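Local coordinates for putative uncharacterized protein (Chaetomium thermophilum, PDB 4XRI) that probably carries protein cargo into the nucleus as a flexible importin-beta receptor, and is thought to bind a small GTPase, at residues A[47-52]-A[64-69]; A[614-619]-A[652-657]; A[628-633]-A[668-673]. The protein carries 2 engineered substitutions. All blocks are in the same frame, centred on the assembly; numbering follows the deposited sequence.

Interaction 1. Residues A[47-52]-A[64-69]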
ATOM      1  N   LEU A  47       6.219  10.307 -39.818  1.00 55.58           N
ATOM      2  CA  LEU A  47       6.776  11.426 -40.571  1.00 54.40           C
ATOM      3  C   LEU A  47       6.024  12.721 -40.308  1.00 58.24           C
ATOM      4  O   LEU A  47       6.629  13.756 -40.024  1.00 64.81           O
ATOM      5  CB  LEU A  47       6.759  11.122 -42.068  1.00 57.79           C
ATOM      6  CG  LEU A  47       7.886  10.222 -42.569  1.00 61.03           C
ATOM      7  CD1 LEU A  47       7.698   9.895 -44.039  1.00 61.88           C
ATOM      8  CD2 LEU A  47       9.215  10.909 -42.336  1.00 52.19           C
ATOM      9  N   THR A  48       4.702  12.651 -40.414  1.00 54.71           N
ATOM     10  CA  THR A  48       3.844  13.807 -40.182  1.00 53.62           C
ATOM     11  C   THR A  48       4.094  14.423 -38.810  1.00 58.01           C
ATOM     12  O   THR A  48       4.243  15.639 -38.674  1.00 57.86           O
ATOM     13  CB  THR A  48       2.353  13.432 -40.294  1.00 55.38           C
ATOM     14  OG1 THR A  48       2.096  12.867 -41.586  1.00 58.27           O
ATOM     15  CG2 THR A  48       1.478  14.661 -40.097  1.00 61.25           C
ATOM     16  N   LEU A  49       4.155  13.565 -37.800  1.00 54.41           N
ATOM     17  CA  LEU A  49       4.319  14.007 -36.420  1.00 48.55           C
ATOM     18  C   LEU A  49       5.692  14.613 -36.150  1.00 45.54           C
ATOM     19  O   LEU A  49       5.799  15.647 -35.488  1.00 45.48           O
ATOM     20  CB  LEU A  49       4.074  12.843 -35.459  1.00 54.27           C
ATOM     21  CG  LEU A  49       2.614  12.439 -35.270  1.00 57.44           C
ATOM     22  CD1 LEU A  49       2.522  11.294 -34.279  1.00 59.35           C
ATOM     23  CD2 LEU A  49       1.795  13.629 -34.797  1.00 53.54           C
ATOM     24  N   VAL A  50       6.741  13.976 -36.660  1.00 43.20           N
ATOM     25  CA  VAL A  50       8.093  14.467 -36.422  1.00 45.11           C
ATOM     26  C   VAL A  50       8.336  15.763 -37.195  1.00 42.68           C
ATOM     27  O   VAL A  50       9.124  16.611 -36.771  1.00 43.40           O
ATOM     28  CB  VAL A  50       9.168  13.414 -36.799  1.00 45.96           C
ATOM     29  CG1 VAL A  50       9.289  13.252 -38.307  1.00 46.14           C
ATOM     30  CG2 VAL A  50      10.511  13.789 -36.187  1.00 37.84           C
ATOM     31  N   GLN A  51       7.647  15.923 -38.322  1.00 44.34           N
ATOM     32  CA  GLN A  51       7.776  17.140 -39.115  1.00 50.85           C
ATOM     33  C   GLN A  51       7.101  18.306 -38.405  1.00 44.69           C
ATOM     34  O   GLN A  51       7.618  19.425 -38.395  1.00 48.21           O
ATOM     35  CB  GLN A  51       7.182  16.947 -40.511  1.00 53.67           C
ATOM     36  CG  GLN A  51       8.126  16.266 -41.488  1.00 66.57           C
ATOM     37  CD  GLN A  51       7.494  16.030 -42.847  1.00 78.17           C
ATOM     38  OE1 GLN A  51       6.318  15.678 -42.944  1.00 80.43           O
ATOM     39  NE2 GLN A  51       8.273  16.227 -43.905  1.00 80.35           N
ATOM     40  N   ALA A  52       5.945  18.033 -37.808  1.00 46.91           N
ATOM     41  CA  ALA A  52       5.215  19.038 -37.041  1.00 46.33           C
ATOM     42  C   ALA A  52       5.990  19.419 -35.786  1.00 46.96           C
ATOM     43  O   ALA A  52       5.919  20.554 -35.314  1.00 44.39           O
ATOM     44  CB  ALA A  52       3.833  18.528 -36.678  1.00 52.71           C
ATOM     45  N   ALA A  64       5.031  20.269 -29.086  1.00 44.97           N
ATOM     46  CA  ALA A  64       5.144  19.349 -27.962  1.00 47.92           C
ATOM     47  C   ALA A  64       4.136  18.218 -28.111  1.00 57.16           C
ATOM     48  O   ALA A  64       4.474  17.048 -27.944  1.00 60.24           O
ATOM     49  CB  ALA A  64       4.936  20.083 -26.643  1.00 44.95           C
ATOM     50  N   ALA A  65       2.899  18.585 -28.436  1.00 55.06           N
ATOM     51  CA  ALA A  65       1.827  17.618 -28.655  1.00 56.06           C
ATOM     52  C   ALA A  65       2.197  16.611 -29.738  1.00 55.42           C
ATOM     53  O   ALA A  65       1.958  15.412 -29.591  1.00 52.95           O
ATOM     54  CB  ALA A  65       0.541  18.336 -29.025  1.00 53.41           C
ATOM     55  N   ALA A  66       2.790  17.111 -30.817  1.00 46.57           N
ATOM     56  CA  ALA A  66       3.244  16.265 -31.916  1.00 50.52           C
ATOM     57  C   ALA A  66       4.328  15.305 -31.446  1.00 55.36           C
ATOM     58  O   ALA A  66       4.308  14.119 -31.774  1.00 53.27           O
ATOM     59  CB  ALA A  66       3.757  17.118 -33.067  1.00 41.05           C
ATOM     60  N   GLY A  67       5.273  15.830 -30.672  1.00 53.17           N
ATOM     61  CA  GLY A  67       6.374  15.038 -30.155  1.00 51.88           C
ATOM     62  C   GLY A  67       5.914  13.963 -29.193  1.00 54.92           C
ATOM     63  O   GLY A  67       6.430  12.846 -29.205  1.00 40.35           O
ATOM     64  N   ILE A  68       4.940  14.300 -28.353  1.00 45.94           N
ATOM     65  CA  ILE A  68       4.397  13.345 -27.395  1.00 51.66           C
ATOM     66  C   ILE A  68       3.668  12.220 -28.114  1.00 52.51           C
ATOM     67  O   ILE A  68       3.845  11.044 -27.791  1.00 54.71           O
ATOM     68  CB  ILE A  68       3.429  14.014 -26.397  1.00 52.15           C
ATOM     69  CG1 ILE A  68       4.159  15.083 -25.589  1.00 53.50           C
ATOM     70  CG2 ILE A  68       2.820  12.977 -25.469  1.00 48.88           C
ATOM     71  CD1 ILE A  68       5.445  14.601 -24.972  1.00 55.35           C
ATOM     72  N   ALA A  69       2.853  12.593 -29.096  1.00 46.51           N
ATOM     73  CA  ALA A  69       2.120  11.624 -29.904  1.00 56.55           C
ATOM     74  C   ALA A  69       3.079  10.693 -30.633  1.00 62.10           C
ATOM     75  O   ALA A  69       2.846   9.488 -30.721  1.00 57.88           O
ATOM     76  CB  ALA A  69       1.215  12.339 -30.899  1.00 56.43           C
TER
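Leu49 meets Ala66 and Ala69 without any ring, and the flat groups at this crossing are backbone carbonyls. The carbonyl oxygen of Leu49 lies 3.5 Å from the methyl CB of Ala66, and Leu49 CD1 comes to 3.7 Å from Ala69 C, the carbon of that residue's carbonyl. The leucine fork then straddles the second methyl: CD1 is 3.8 Å and CD2 4.1 Å from Ala69 CB. Both branches arrive there because CG stands beside the backbone N, with chi1 at -75°, and the chain runs on extended toward Ala69. One turn along helix 42-54, Ala52 CB touches Ala66 CB at 3.9 Å, a methyl-to-methyl contact.

The two helices run roughly antiparallel, 144° between their directions, as a hairpin of consecutive helices in the N-terminal part of this HEAT-repeat solenoid. Their axes approach to 8.0 Å, and alanines suit so close a crossing, since at Ala52 and Ala66 just two methyls in contact separate the backbones. Leu49 supplies the bulk where the helices diverge, and it also touches Leu70 of helix 60-72. An alanine here is likely to open a gap over Ala69 and deprive its methyl of both leucine branches. Ile12 of helix 11-19 packs against Leu49, while Leu16 of the same helix packs on Ala66.

Interaction 2. Residues A[614-619]-A[652-657]; sequences QILSTC and APFLYN
Leu616 begins a type I beta turn that runs to Cys619, and its CA is 7.9 Å from that of Phe654 on helix 648-660, a separation that side chains must bridge. Leu616 and Phe654 do so by crossing obliquely. The leucine touches with two of its atoms: CB lies 3.9 Å from Phe654 CD1, while the branch methyl CD1 reaches back toward the root of the aromatic residue, 4.0 Å from Phe654 CB. With CG of Leu616 beside the backbone N (chi1 -80°), the CD1 branch, and not CD2, lies against the ring and its CB. Further out, Phe654 CE1 approaches the backbone N of Ser617 to 4.1 Å.

Ser617 suits a turn because its hydroxyl can fold back on the chain: OG donates to Gln614 O over 2.7 Å, arriving 36° out of the carbonyl plane with a C=O...donor angle of 119°. On the other side of the contact, Pro653 has no N-H to give to the preceding turn, in keeping with the kink of helix 648-660 there. Leu616 has a second, more interior set of neighbours in Val629 and Phe630 of helix 625-640, whereas Phe654 is partly exposed, its side chain about 3 Å from a bound glycerol. Apolar packing of this kind, between two helices separated in sequence by a third, is how an alpha-solenoid of HEAT repeats stacks its successive layers.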
ATOM      1  N   GLN A 614     -32.852  -8.543   1.161  1.00 31.72           N
ATOM      2  CA  GLN A 614     -33.597  -7.522   0.432  1.00 41.04           C
ATOM      3  C   GLN A 614     -32.664  -6.447  -0.116  1.00 36.84           C
ATOM      4  O   GLN A 614     -32.889  -5.911  -1.201  1.00 36.15           O
ATOM      5  CB  GLN A 614     -34.661  -6.886   1.330  1.00 39.64           C
ATOM      6  CG  GLN A 614     -35.942  -7.694   1.432  1.00 47.16           C
ATOM      7  CD  GLN A 614     -36.948  -7.082   2.385  1.00 57.11           C
ATOM      8  OE1 GLN A 614     -36.582  -6.447   3.372  1.00 63.55           O
ATOM      9  NE2 GLN A 614     -38.229  -7.265   2.088  1.00 65.06           N
ATOM     10  N   ILE A 615     -31.619  -6.136   0.642  1.00 39.09           N
ATOM     11  CA  ILE A 615     -30.629  -5.160   0.209  1.00 35.25           C
ATOM     12  C   ILE A 615     -29.807  -5.722  -0.949  1.00 35.71           C
ATOM     13  O   ILE A 615     -29.506  -5.009  -1.907  1.00 41.82           O
ATOM     14  CB  ILE A 615     -29.703  -4.749   1.371  1.00 35.99           C
ATOM     15  CG1 ILE A 615     -30.476  -3.899   2.380  1.00 43.65           C
ATOM     16  CG2 ILE A 615     -28.504  -3.970   0.861  1.00 30.95           C
ATOM     17  CD1 ILE A 615     -29.678  -3.533   3.607  1.00 42.61           C
ATOM     18  N   LEU A 616     -29.471  -7.007  -0.865  1.00 34.86           N
ATOM     19  CA  LEU A 616     -28.731  -7.684  -1.930  1.00 36.47           C
ATOM     20  C   LEU A 616     -29.476  -7.651  -3.261  1.00 41.58           C
ATOM     21  O   LEU A 616     -28.872  -7.443  -4.313  1.00 41.76           O
ATOM     22  CB  LEU A 616     -28.442  -9.139  -1.546  1.00 35.74           C
ATOM     23  CG  LEU A 616     -27.269  -9.419  -0.604  1.00 45.48           C
ATOM     24  CD1 LEU A 616     -27.043 -10.921  -0.479  1.00 42.17           C
ATOM     25  CD2 LEU A 616     -26.007  -8.723  -1.093  1.00 44.42           C
ATOM     26  N   SER A 617     -30.788  -7.858  -3.209  1.00 36.98           N
ATOM     27  CA  SER A 617     -31.602  -7.944  -4.419  1.00 38.77           C
ATOM     28  C   SER A 617     -31.673  -6.617  -5.172  1.00 43.64           C
ATOM     29  O   SER A 617     -32.072  -6.580  -6.335  1.00 51.53           O
ATOM     30  CB  SER A 617     -33.018  -8.413  -4.075  1.00 35.16           C
ATOM     31  OG  SER A 617     -33.691  -7.458  -3.273  1.00 44.65           O
ATOM     32  N   THR A 618     -31.288  -5.533  -4.507  1.00 39.77           N
ATOM     33  CA  THR A 618     -31.341  -4.211  -5.118  1.00 50.65           C
ATOM     34  C   THR A 618     -29.959  -3.628  -5.375  1.00 53.16           C
ATOM     35  O   THR A 618     -29.834  -2.488  -5.815  1.00 57.48           O
ATOM     36  CB  THR A 618     -32.127  -3.229  -4.246  1.00 58.69           C
ATOM     37  OG1 THR A 618     -31.519  -3.140  -2.953  1.00 66.53           O
ATOM     38  CG2 THR A 618     -33.536  -3.712  -4.095  1.00 61.63           C
ATOM     39  N   CYS A 619     -28.923  -4.410  -5.095  1.00 55.89           N
ATOM     40  CA  CYS A 619     -27.563  -3.971  -5.368  1.00 55.51           C
ATOM     41  C   CYS A 619     -27.247  -4.152  -6.841  1.00 61.57           C
ATOM     42  O   CYS A 619     -28.020  -4.762  -7.575  1.00 71.07           O
ATOM     43  CB  CYS A 619     -26.560  -4.737  -4.508  1.00 45.52           C
ATOM     44  SG  CYS A 619     -26.638  -4.297  -2.780  1.00 45.79           S
ATOM     45  N   ALA A 652     -28.505 -19.244  -0.334  1.00 36.80           N
ATOM     46  CA  ALA A 652     -27.588 -19.979  -1.215  1.00 35.89           C
ATOM     47  C   ALA A 652     -27.558 -19.470  -2.668  1.00 32.82           C
ATOM     48  O   ALA A 652     -26.476 -19.349  -3.241  1.00 39.93           O
ATOM     49  CB  ALA A 652     -27.913 -21.478  -1.198  1.00 31.21           C
ATOM     50  N   PRO A 653     -28.729 -19.175  -3.273  1.00 34.44           N
ATOM     51  CA  PRO A 653     -28.653 -18.644  -4.643  1.00 42.01           C
ATOM     52  C   PRO A 653     -27.885 -17.323  -4.759  1.00 44.68           C
ATOM     53  O   PRO A 653     -27.203 -17.106  -5.762  1.00 43.50           O
ATOM     54  CB  PRO A 653     -30.127 -18.449  -5.018  1.00 43.18           C
ATOM     55  CG  PRO A 653     -30.842 -19.467  -4.216  1.00 43.03           C
ATOM     56  CD  PRO A 653     -30.120 -19.494  -2.903  1.00 42.13           C
ATOM     57  N   PHE A 654     -27.991 -16.458  -3.756  1.00 35.80           N
ATOM     58  CA  PHE A 654     -27.211 -15.223  -3.747  1.00 33.47           C
ATOM     59  C   PHE A 654     -25.726 -15.543  -3.639  1.00 38.60           C
ATOM     60  O   PHE A 654     -24.895 -14.923  -4.302  1.00 35.31           O
ATOM     61  CB  PHE A 654     -27.635 -14.314  -2.593  1.00 37.54           C
ATOM     62  CG  PHE A 654     -28.979 -13.673  -2.784  1.00 39.38           C
ATOM     63  CD1 PHE A 654     -29.095 -12.462  -3.445  1.00 37.57           C
ATOM     64  CD2 PHE A 654     -30.124 -14.273  -2.291  1.00 37.49           C
ATOM     65  CE1 PHE A 654     -30.330 -11.865  -3.616  1.00 38.75           C
ATOM     66  CE2 PHE A 654     -31.361 -13.681  -2.458  1.00 38.35           C
ATOM     67  CZ  PHE A 654     -31.465 -12.476  -3.125  1.00 38.97           C
ATOM     68  N   LEU A 655     -25.405 -16.520  -2.800  1.00 34.15           N
ATOM     69  CA  LEU A 655     -24.029 -16.958  -2.611  1.00 31.74           C
ATOM     70  C   LEU A 655     -23.466 -17.567  -3.891  1.00 35.83           C
ATOM     71  O   LEU A 655     -22.341 -17.261  -4.290  1.00 35.84           O
ATOM     72  CB  LEU A 655     -23.946 -17.965  -1.463  1.00 30.41           C
ATOM     73  CG  LEU A 655     -22.553 -18.494  -1.119  1.00 33.35           C
ATOM     74  CD1 LEU A 655     -21.593 -17.342  -0.891  1.00 38.06           C
ATOM     75  CD2 LEU A 655     -22.613 -19.395   0.106  1.00 36.66           C
ATOM     76  N   TYR A 656     -24.258 -18.427  -4.529  1.00 37.52           N
ATOM     77  CA  TYR A 656     -23.883 -19.035  -5.802  1.00 39.39           C
ATOM     78  C   TYR A 656     -23.536 -17.979  -6.846  1.00 40.61           C
ATOM     79  O   TYR A 656     -22.526 -18.081  -7.540  1.00 40.73           O
ATOM     80  CB  TYR A 656     -25.014 -19.920  -6.337  1.00 37.27           C
ATOM     81  CG  TYR A 656     -25.359 -21.108  -5.471  1.00 38.55           C
ATOM     82  CD1 TYR A 656     -24.415 -21.680  -4.626  1.00 42.85           C
ATOM     83  CD2 TYR A 656     -26.633 -21.660  -5.501  1.00 38.50           C
ATOM     84  CE1 TYR A 656     -24.733 -22.770  -3.834  1.00 38.77           C
ATOM     85  CE2 TYR A 656     -26.961 -22.747  -4.715  1.00 45.86           C
ATOM     86  CZ  TYR A 656     -26.008 -23.297  -3.885  1.00 43.93           C
ATOM     87  OH  TYR A 656     -26.333 -24.381  -3.102  1.00 45.56           O
ATOM     88  N   ASN A 657     -24.384 -16.963  -6.946  1.00 44.61           N
ATOM     89  CA  ASN A 657     -24.233 -15.930  -7.961  1.00 45.26           C
ATOM     90  C   ASN A 657     -22.976 -15.099  -7.746  1.00 42.77           C
ATOM     91  O   ASN A 657     -22.300 -14.720  -8.702  1.00 40.29           O
ATOM     92  CB  ASN A 657     -25.461 -15.024  -7.980  1.00 48.08           C
ATOM     93  CG  ASN A 657     -25.634 -14.313  -9.302  1.00 58.42           C
ATOM     94  OD1 ASN A 657     -25.383 -13.113  -9.414  1.00 52.40           O
ATOM     95  ND2 ASN A 657     -26.055 -15.058 -10.322  1.00 54.06           N
TER

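Interaction 3. Residues A[628-633]-A[668-673]; sequences GVFAAI and CSMAIG
Met670 reaches Phe630 because its CG stands opposite the backbone N (chi1 -177°), directed across the gap between the helices, after which the chain bends at chi2 (66°) and again at chi3, which turns the terminal methyl. Phe630 is turned less comfortably: its chi1 of -91° lies about 30° from a staggered value, a twist that brings the ring alongside the other helix. The two side chains lie alongside one another, running opposite ways. They touch near their roots, Met670 CG lying 3.5 Å from Phe630 CB, and the same methylene is 4.1 Å from Phe630 CD2. Chi2 sets the sulfur to one side, and the sulfur takes no part in this closest approach, so the methionine acts here as a flexible hydrocarbon arm.

Beyond the methionine, the far part of the ring approaches the backbone of the other helix, with Phe630 CE2 4.1 Å from Ala671 CA and 4.2 Å from Ala671 CB. Alanine fits this place because its small side chain lets the ring come close to the main chain. Helices 625-640 and 665-682 thus pack on each other within the HEAT-repeat solenoid, the CA atoms of Phe630 and Met670 being 7.1 Å apart. Between them in sequence runs helix 648-660, whose Ala658 touches both Phe630 and Ala671. The phenylalanine is buried, yet a bound glycerol lies about 4 Å from its side chain. Phe710, from a loop, packs against Cys668, Ser669 and Ile672 of the same helix as Met670.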
ATOM      1  N   GLY A 628     -20.293  -5.730   2.296  1.00 34.14           N
ATOM      2  CA  GLY A 628     -20.641  -5.446   3.675  1.00 35.43           C
ATOM      3  C   GLY A 628     -21.753  -6.353   4.164  1.00 32.34           C
ATOM      4  O   GLY A 628     -21.735  -6.818   5.302  1.00 36.70           O
ATOM      5  N   VAL A 629     -22.727  -6.603   3.294  1.00 33.94           N
ATOM      6  CA  VAL A 629     -23.821  -7.517   3.601  1.00 34.32           C
ATOM      7  C   VAL A 629     -23.299  -8.930   3.844  1.00 32.50           C
ATOM      8  O   VAL A 629     -23.690  -9.591   4.809  1.00 35.05           O
ATOM      9  CB  VAL A 629     -24.866  -7.547   2.463  1.00 35.54           C
ATOM     10  CG1 VAL A 629     -25.859  -8.677   2.679  1.00 36.95           C
ATOM     11  CG2 VAL A 629     -25.582  -6.204   2.362  1.00 30.14           C
ATOM     12  N   PHE A 630     -22.411  -9.383   2.964  1.00 34.86           N
ATOM     13  CA  PHE A 630     -21.821 -10.713   3.078  1.00 31.39           C
ATOM     14  C   PHE A 630     -21.028 -10.873   4.373  1.00 37.57           C
ATOM     15  O   PHE A 630     -21.064 -11.926   5.014  1.00 37.96           O
ATOM     16  CB  PHE A 630     -20.925 -11.000   1.872  1.00 31.94           C
ATOM     17  CG  PHE A 630     -21.642 -11.675   0.735  1.00 35.50           C
ATOM     18  CD1 PHE A 630     -22.788 -11.117   0.191  1.00 35.47           C
ATOM     19  CD2 PHE A 630     -21.169 -12.865   0.210  1.00 43.22           C
ATOM     20  CE1 PHE A 630     -23.451 -11.736  -0.852  1.00 38.11           C
ATOM     21  CE2 PHE A 630     -21.828 -13.489  -0.833  1.00 38.32           C
ATOM     22  CZ  PHE A 630     -22.969 -12.924  -1.365  1.00 34.87           C
ATOM     23  N   ALA A 631     -20.324  -9.813   4.756  1.00 38.18           N
ATOM     24  CA  ALA A 631     -19.535  -9.814   5.983  1.00 34.74           C
ATOM     25  C   ALA A 631     -20.437  -9.958   7.203  1.00 34.40           C
ATOM     26  O   ALA A 631     -20.103 -10.666   8.157  1.00 36.80           O
ATOM     27  CB  ALA A 631     -18.707  -8.545   6.083  1.00 36.94           C
ATOM     28  N   ALA A 632     -21.584  -9.289   7.154  1.00 31.94           N
ATOM     29  CA  ALA A 632     -22.570  -9.358   8.226  1.00 33.77           C
ATOM     30  C   ALA A 632     -23.222 -10.739   8.284  1.00 31.55           C
ATOM     31  O   ALA A 632     -23.460 -11.277   9.366  1.00 34.78           O
ATOM     32  CB  ALA A 632     -23.624  -8.282   8.047  1.00 27.11           C
ATOM     33  N   ILE A 633     -23.498 -11.310   7.116  1.00 32.31           N
ATOM     34  CA  ILE A 633     -24.094 -12.639   7.035  1.00 34.23           C
ATOM     35  C   ILE A 633     -23.121 -13.697   7.551  1.00 31.69           C
ATOM     36  O   ILE A 633     -23.511 -14.623   8.268  1.00 38.82           O
ATOM     37  CB  ILE A 633     -24.514 -12.978   5.591  1.00 36.96           C
ATOM     38  CG1 ILE A 633     -25.669 -12.079   5.151  1.00 29.46           C
ATOM     39  CG2 ILE A 633     -24.923 -14.440   5.478  1.00 35.82           C
ATOM     40  CD1 ILE A 633     -26.057 -12.246   3.701  1.00 29.68           C
ATOM     41  N   CYS A 668     -16.430 -11.825  -5.247  1.00 43.66           N
ATOM     42  CA  CYS A 668     -16.184 -13.229  -5.538  1.00 45.84           C
ATOM     43  C   CYS A 668     -15.329 -13.839  -4.439  1.00 44.03           C
ATOM     44  O   CYS A 668     -15.644 -14.909  -3.917  1.00 38.21           O
ATOM     45  CB  CYS A 668     -15.500 -13.392  -6.896  1.00 47.24           C
ATOM     46  SG  CYS A 668     -15.314 -15.121  -7.440  1.00 44.96           S
ATOM     47  N   SER A 669     -14.256 -13.139  -4.083  1.00 35.99           N
ATOM     48  CA  SER A 669     -13.381 -13.569  -2.995  1.00 42.64           C
ATOM     49  C   SER A 669     -14.141 -13.664  -1.675  1.00 44.22           C
ATOM     50  O   SER A 669     -13.932 -14.593  -0.898  1.00 38.47           O
ATOM     51  CB  SER A 669     -12.190 -12.618  -2.848  1.00 45.78           C
ATOM     52  OG  SER A 669     -11.230 -12.854  -3.863  1.00 51.17           O
ATOM     53  N   MET A 670     -15.022 -12.698  -1.431  1.00 44.12           N
ATOM     54  CA  MET A 670     -15.860 -12.705  -0.236  1.00 41.18           C
ATOM     55  C   MET A 670     -16.801 -13.906  -0.230  1.00 33.22           C
ATOM     56  O   MET A 670     -17.062 -14.499   0.817  1.00 37.13           O
ATOM     57  CB  MET A 670     -16.666 -11.408  -0.143  1.00 42.62           C
ATOM     58  CG  MET A 670     -17.513 -11.296   1.107  1.00 51.10           C
ATOM     59  SD  MET A 670     -16.530 -11.182   2.614  1.00 82.92           S
ATOM     60  CE  MET A 670     -15.943  -9.492   2.510  1.00 97.21           C
ATOM     61  N   ALA A 671     -17.312 -14.250  -1.407  1.00 40.08           N
ATOM     62  CA  ALA A 671     -18.211 -15.387  -1.553  1.00 39.86           C
ATOM     63  C   ALA A 671     -17.507 -16.695  -1.213  1.00 39.21           C
ATOM     64  O   ALA A 671     -18.080 -17.563  -0.556  1.00 38.49           O
ATOM     65  CB  ALA A 671     -18.773 -15.440  -2.974  1.00 33.01           C
ATOM     66  N   ILE A 672     -16.270 -16.833  -1.677  1.00 37.42           N
ATOM     67  CA  ILE A 672     -15.466 -18.014  -1.384  1.00 42.53           C
ATOM     68  C   ILE A 672     -15.216 -18.124   0.115  1.00 41.86           C
ATOM     69  O   ILE A 672     -15.284 -19.207   0.689  1.00 39.12           O
ATOM     70  CB  ILE A 672     -14.125 -17.978  -2.131  1.00 40.95           C
ATOM     71  CG1 ILE A 672     -14.367 -17.928  -3.641  1.00 39.19           C
ATOM     72  CG2 ILE A 672     -13.277 -19.185  -1.762  1.00 35.99           C
ATOM     73  CD1 ILE A 672     -13.122 -17.605  -4.444  1.00 39.02           C
ATOM     74  N   GLY A 673     -14.939 -16.985   0.740  1.00 38.50           N
ATOM     75  CA  GLY A 673     -14.758 -16.919   2.178  1.00 29.29           C
ATOM     76  C   GLY A 673     -16.043 -17.291   2.896  1.00 36.17           C
ATOM     77  O   GLY A 673     -16.018 -17.916   3.956  1.00 36.05           O
TER

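Overall arrangement
Interactions 2 and 3 form one continuous patch, their centres 11 Å apart. Their segments alternate along the chain, so helices 605-616, 625-640, 648-660 and 665-682 interlock. Leu616 CD1 lies 3.7 Å from Phe630 CE1, Leu655 CD1 is 3.9 Å from Phe630 CE2, and that same leucine methyl is 3.5 Å from Ala671 O. Glycerol, probably from the crystallisation liquor, lies near the aromatic residue of each contact. Interaction 1 belongs to the far N-terminal part of the solenoid: its centre is 52 Å from that of interaction 2 and 51 Å from that of interaction 3, with no direct touch to either.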